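Local atomic coordinates of beta-glucosidase (Chaetomella raphigera, PDB entry 6JXG), a protein that probably hydrolyses terminal, non-reducing beta-D-glucosyl residues with release of beta-D-glucose, as a secreted family 3 glycoside hydrolase of cellulose degradation. Residues A[471-485]-A[492-506]. Numbering follows the deposited sequence.
Sequences ASASKNVIVVINSVG and ILALSSVKAIVWAGV
Strands 477-483 and 498-503 run parallel, their axes 14° apart, as neighbours in a beta-alpha-beta unit of the glycoside hydrolase family 3 C-terminal domain, with helix 490-493 in the connection. Between Val477 and Ile478 the register slips by one residue, a beta bulge. Beyond the bulge the hydrogen bonds alternate in the parallel pattern: Val479 N donates to Ala500 O, Val479 O accepts from Val502 N at 2.8 Å with an N-H...O angle of 172°, and Ile481 N donates to Val502 O. Strand 431-438 pairs with the other edge of 477-483, placing this contact inside the sheet.

Val477, Val479, Ile481, Val498, Ile501 and Trp503 share one face. There Val479 CG2 meets Val498 CG1 at 3.8 Å, and helix 463-471 packs over both valines. Ile481 brings CG2 and CD1 obliquely to the benzo part of Trp503, CG2 lying 3.8 Å from CZ3; Trp503 NE1 is hydrogen-bonded to Tyr531 OH.

At the bulge, Lys499 bends at chi2 (-56°), which carries CE to 3.0 Å from Lys475 O while NZ donates to Ser496 O. A water accepts from NZ and donates to Lys475 O. A leucine here would take away NZ, which would probably leave Ser496 O without this donor and break the water bridge to Lys475 O. At the far end a second water donates to Ile481 O, accepts from Ser483 N and Gly505 N, and sits 3.1 Å above the Trp503 ring plane, over its centre.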
# COMPACT_ATOMS: atom_id res chain seq x y z
N ALA A 471 -3.31 10.95 -31.55
CA ALA A 471 -4.09 12.20 -31.57
C ALA A 471 -3.98 12.94 -32.93
O ALA A 471 -4.91 13.56 -33.36
CB ALA A 471 -3.62 13.15 -30.44
N SER A 472 -2.86 12.77 -33.60
CA SER A 472 -2.60 13.38 -34.88
C SER A 472 -3.44 12.78 -36.01
O SER A 472 -3.59 13.43 -37.03
CB SER A 472 -1.08 13.28 -35.23
OG SER A 472 -0.74 11.98 -35.74
N ALA A 473 -4.03 11.61 -35.82
CA ALA A 473 -4.73 10.91 -36.88
C ALA A 473 -6.14 10.50 -36.50
O ALA A 473 -6.79 9.76 -37.23
CB ALA A 473 -3.93 9.70 -37.28
N SER A 474 -6.60 10.94 -35.32
CA SER A 474 -7.94 10.63 -34.86
C SER A 474 -8.58 11.85 -34.19
O SER A 474 -7.90 12.60 -33.50
CB SER A 474 -7.94 9.42 -33.86
OG SER A 474 -9.21 9.19 -33.28
N LYS A 475 -9.91 11.96 -34.33
CA LYS A 475 -10.69 12.95 -33.66
C LYS A 475 -11.17 12.47 -32.30
O LYS A 475 -11.75 13.28 -31.55
CB LYS A 475 -11.99 13.24 -34.41
CG LYS A 475 -11.83 13.52 -35.88
CD LYS A 475 -11.49 14.98 -36.06
CE LYS A 475 -11.27 15.23 -37.54
NZ LYS A 475 -10.72 16.59 -37.71
N ASN A 476 -11.03 11.18 -32.00
CA ASN A 476 -11.66 10.61 -30.79
C ASN A 476 -10.72 9.62 -30.16
O ASN A 476 -10.73 8.44 -30.53
CB ASN A 476 -13.00 9.92 -31.06
CG ASN A 476 -14.07 10.89 -31.49
OD1 ASN A 476 -14.60 11.66 -30.68
ND2 ASN A 476 -14.33 10.92 -32.77
N VAL A 477 -9.96 10.10 -29.19
CA VAL A 477 -8.97 9.28 -28.55
C VAL A 477 -9.28 9.06 -27.10
O VAL A 477 -9.44 10.01 -26.33
CB VAL A 477 -7.59 9.95 -28.64
CG1 VAL A 477 -6.51 9.06 -28.00
CG2 VAL A 477 -7.25 10.27 -30.12
N ILE A 478 -9.23 7.81 -26.69
CA ILE A 478 -9.35 7.47 -25.24
C ILE A 478 -7.96 7.01 -24.80
O ILE A 478 -7.40 6.08 -25.43
CB ILE A 478 -10.27 6.26 -25.09
CG1 ILE A 478 -11.62 6.50 -25.79
CG2 ILE A 478 -10.38 5.82 -23.63
CD1 ILE A 478 -12.42 7.66 -25.33
N VAL A 479 -7.37 7.64 -23.79
CA VAL A 479 -6.08 7.21 -23.24
C VAL A 479 -6.29 6.35 -21.98
O VAL A 479 -6.88 6.79 -21.03
CB VAL A 479 -5.16 8.40 -22.89
CG1 VAL A 479 -3.82 7.95 -22.33
CG2 VAL A 479 -4.96 9.29 -24.10
N VAL A 480 -5.79 5.13 -22.02
CA VAL A 480 -5.69 4.23 -20.83
C VAL A 480 -4.29 4.21 -20.30
O VAL A 480 -3.38 3.85 -21.06
CB VAL A 480 -6.15 2.81 -21.16
CG1 VAL A 480 -5.98 1.88 -19.96
CG2 VAL A 480 -7.58 2.89 -21.60
N ILE A 481 -4.12 4.51 -19.00
CA ILE A 481 -2.83 4.59 -18.42
C ILE A 481 -2.72 3.59 -17.30
O ILE A 481 -3.52 3.66 -16.36
CB ILE A 481 -2.57 5.98 -17.86
CG1 ILE A 481 -2.71 7.06 -18.91
CG2 ILE A 481 -1.16 6.09 -17.28
CD1 ILE A 481 -2.38 8.46 -18.38
N ASN A 482 -1.74 2.66 -17.42
CA ASN A 482 -1.40 1.73 -16.33
C ASN A 482 -0.08 2.19 -15.71
O ASN A 482 0.99 1.93 -16.26
CB ASN A 482 -1.33 0.29 -16.88
CG ASN A 482 -2.67 -0.28 -17.20
OD1 ASN A 482 -3.48 -0.66 -16.27
ND2 ASN A 482 -2.97 -0.37 -18.47
N SER A 483 -0.13 2.87 -14.53
CA SER A 483 1.04 3.43 -13.92
C SER A 483 1.10 3.17 -12.44
O SER A 483 0.07 3.17 -11.75
CB SER A 483 1.05 4.96 -14.10
OG SER A 483 2.09 5.63 -13.40
N VAL A 484 2.33 2.96 -11.99
CA VAL A 484 2.68 2.78 -10.57
C VAL A 484 2.53 4.01 -9.73
O VAL A 484 2.57 3.91 -8.50
CB VAL A 484 4.10 2.22 -10.40
CG1 VAL A 484 4.16 0.85 -11.04
CG2 VAL A 484 5.17 3.13 -11.05
N GLY A 485 2.39 5.19 -10.36
CA GLY A 485 2.32 6.41 -9.60
C GLY A 485 2.08 7.61 -10.45
O GLY A 485 1.95 7.46 -11.65
N ILE A 492 -0.31 15.33 -22.75
CA ILE A 492 -1.41 14.54 -23.23
C ILE A 492 -2.67 15.40 -23.25
O ILE A 492 -3.39 15.40 -24.25
CB ILE A 492 -1.59 13.26 -22.41
CG1 ILE A 492 -0.43 12.36 -22.79
CG2 ILE A 492 -2.97 12.65 -22.64
CD1 ILE A 492 -0.34 11.08 -21.97
N LEU A 493 -2.88 16.15 -22.17
CA LEU A 493 -4.03 17.01 -22.01
C LEU A 493 -4.13 18.17 -23.04
O LEU A 493 -5.22 18.66 -23.35
CB LEU A 493 -4.00 17.61 -20.60
CG LEU A 493 -4.34 16.64 -19.44
CD1 LEU A 493 -3.94 17.23 -18.11
CD2 LEU A 493 -5.80 16.23 -19.46
N ALA A 494 -3.01 18.56 -23.57
CA ALA A 494 -2.94 19.62 -24.58
C ALA A 494 -3.46 19.14 -25.91
O ALA A 494 -3.59 19.93 -26.81
CB ALA A 494 -1.51 20.13 -24.72
N LEU A 495 -3.78 17.87 -26.04
CA LEU A 495 -4.27 17.32 -27.29
C LEU A 495 -5.76 17.38 -27.39
O LEU A 495 -6.45 16.70 -26.63
CB LEU A 495 -3.80 15.87 -27.48
CG LEU A 495 -2.28 15.72 -27.48
CD1 LEU A 495 -1.90 14.24 -27.24
CD2 LEU A 495 -1.67 16.20 -28.81
N SER A 496 -6.29 18.16 -28.33
CA SER A 496 -7.74 18.32 -28.36
C SER A 496 -8.48 17.04 -28.73
O SER A 496 -9.60 16.84 -28.31
CB SER A 496 -8.12 19.48 -29.30
OG SER A 496 -7.75 19.05 -30.60
N SER A 497 -7.90 16.11 -29.46
CA SER A 497 -8.60 14.87 -29.75
C SER A 497 -8.69 13.84 -28.58
O SER A 497 -9.44 12.88 -28.67
CB SER A 497 -8.01 14.17 -31.01
OG SER A 497 -6.62 14.30 -31.04
N VAL A 498 -7.97 14.08 -27.51
CA VAL A 498 -8.04 13.18 -26.31
C VAL A 498 -9.31 13.53 -25.55
O VAL A 498 -9.46 14.66 -24.98
CB VAL A 498 -6.81 13.30 -25.42
CG1 VAL A 498 -7.01 12.52 -24.09
CG2 VAL A 498 -5.57 12.76 -26.15
N LYS A 499 -10.26 12.63 -25.67
CA LYS A 499 -11.60 12.85 -25.15
C LYS A 499 -11.79 12.22 -23.77
O LYS A 499 -12.68 12.65 -23.06
CB LYS A 499 -12.67 12.25 -26.08
CG LYS A 499 -12.59 12.74 -27.54
CD LYS A 499 -12.66 14.25 -27.63
CE LYS A 499 -12.75 14.72 -29.07
NZ LYS A 499 -12.45 16.15 -29.04
N ALA A 500 -10.98 11.20 -23.42
CA ALA A 500 -11.08 10.57 -22.07
C ALA A 500 -9.74 10.01 -21.64
O ALA A 500 -8.93 9.56 -22.48
CB ALA A 500 -12.18 9.54 -22.02
N ILE A 501 -9.42 10.18 -20.36
CA ILE A 501 -8.22 9.62 -19.79
C ILE A 501 -8.66 8.72 -18.61
O ILE A 501 -9.30 9.19 -17.66
CB ILE A 501 -7.24 10.70 -19.33
CG1 ILE A 501 -6.81 11.58 -20.49
CG2 ILE A 501 -6.00 10.07 -18.75
CD1 ILE A 501 -5.92 12.68 -20.03
N VAL A 502 -8.32 7.43 -18.72
CA VAL A 502 -8.62 6.45 -17.68
C VAL A 502 -7.35 6.08 -16.94
O VAL A 502 -6.46 5.51 -17.54
CB VAL A 502 -9.19 5.21 -18.34
CG1 VAL A 502 -9.49 4.18 -17.30
CG2 VAL A 502 -10.38 5.63 -19.25
N TRP A 503 -7.24 6.47 -15.67
CA TRP A 503 -6.10 6.14 -14.83
C TRP A 503 -6.40 4.76 -14.22
O TRP A 503 -7.06 4.63 -13.16
CB TRP A 503 -5.94 7.23 -13.79
CG TRP A 503 -4.76 7.18 -13.02
CD1 TRP A 503 -4.65 6.67 -11.76
CD2 TRP A 503 -3.48 7.72 -13.37
NE1 TRP A 503 -3.37 6.79 -11.33
CE2 TRP A 503 -2.62 7.46 -12.28
CE3 TRP A 503 -2.98 8.37 -14.48
CZ2 TRP A 503 -1.30 7.79 -12.31
CZ3 TRP A 503 -1.64 8.69 -14.51
CH2 TRP A 503 -0.82 8.41 -13.44
N ALA A 504 -5.92 3.72 -14.88
CA ALA A 504 -6.37 2.36 -14.58
C ALA A 504 -5.51 1.68 -13.52
O ALA A 504 -5.88 0.62 -13.00
CB ALA A 504 -6.32 1.54 -15.85
N GLY A 505 -4.34 2.27 -13.24
CA GLY A 505 -3.42 1.78 -12.21
C GLY A 505 -2.71 0.49 -12.57
O GLY A 505 -2.50 0.22 -13.74
N VAL A 506 -2.42 -0.33 -11.54
CA VAL A 506 -1.62 -1.53 -11.66
C VAL A 506 -2.29 -2.57 -10.76
O VAL A 506 -2.25 -2.51 -9.55
CB VAL A 506 -0.13 -1.31 -11.35
CG1 VAL A 506 0.53 -0.59 -12.51
CG2 VAL A 506 0.06 -0.41 -10.14
O HOH W 1 -11.76 16.19 -31.93
O HOH W 2 -2.52 4.60 -13.80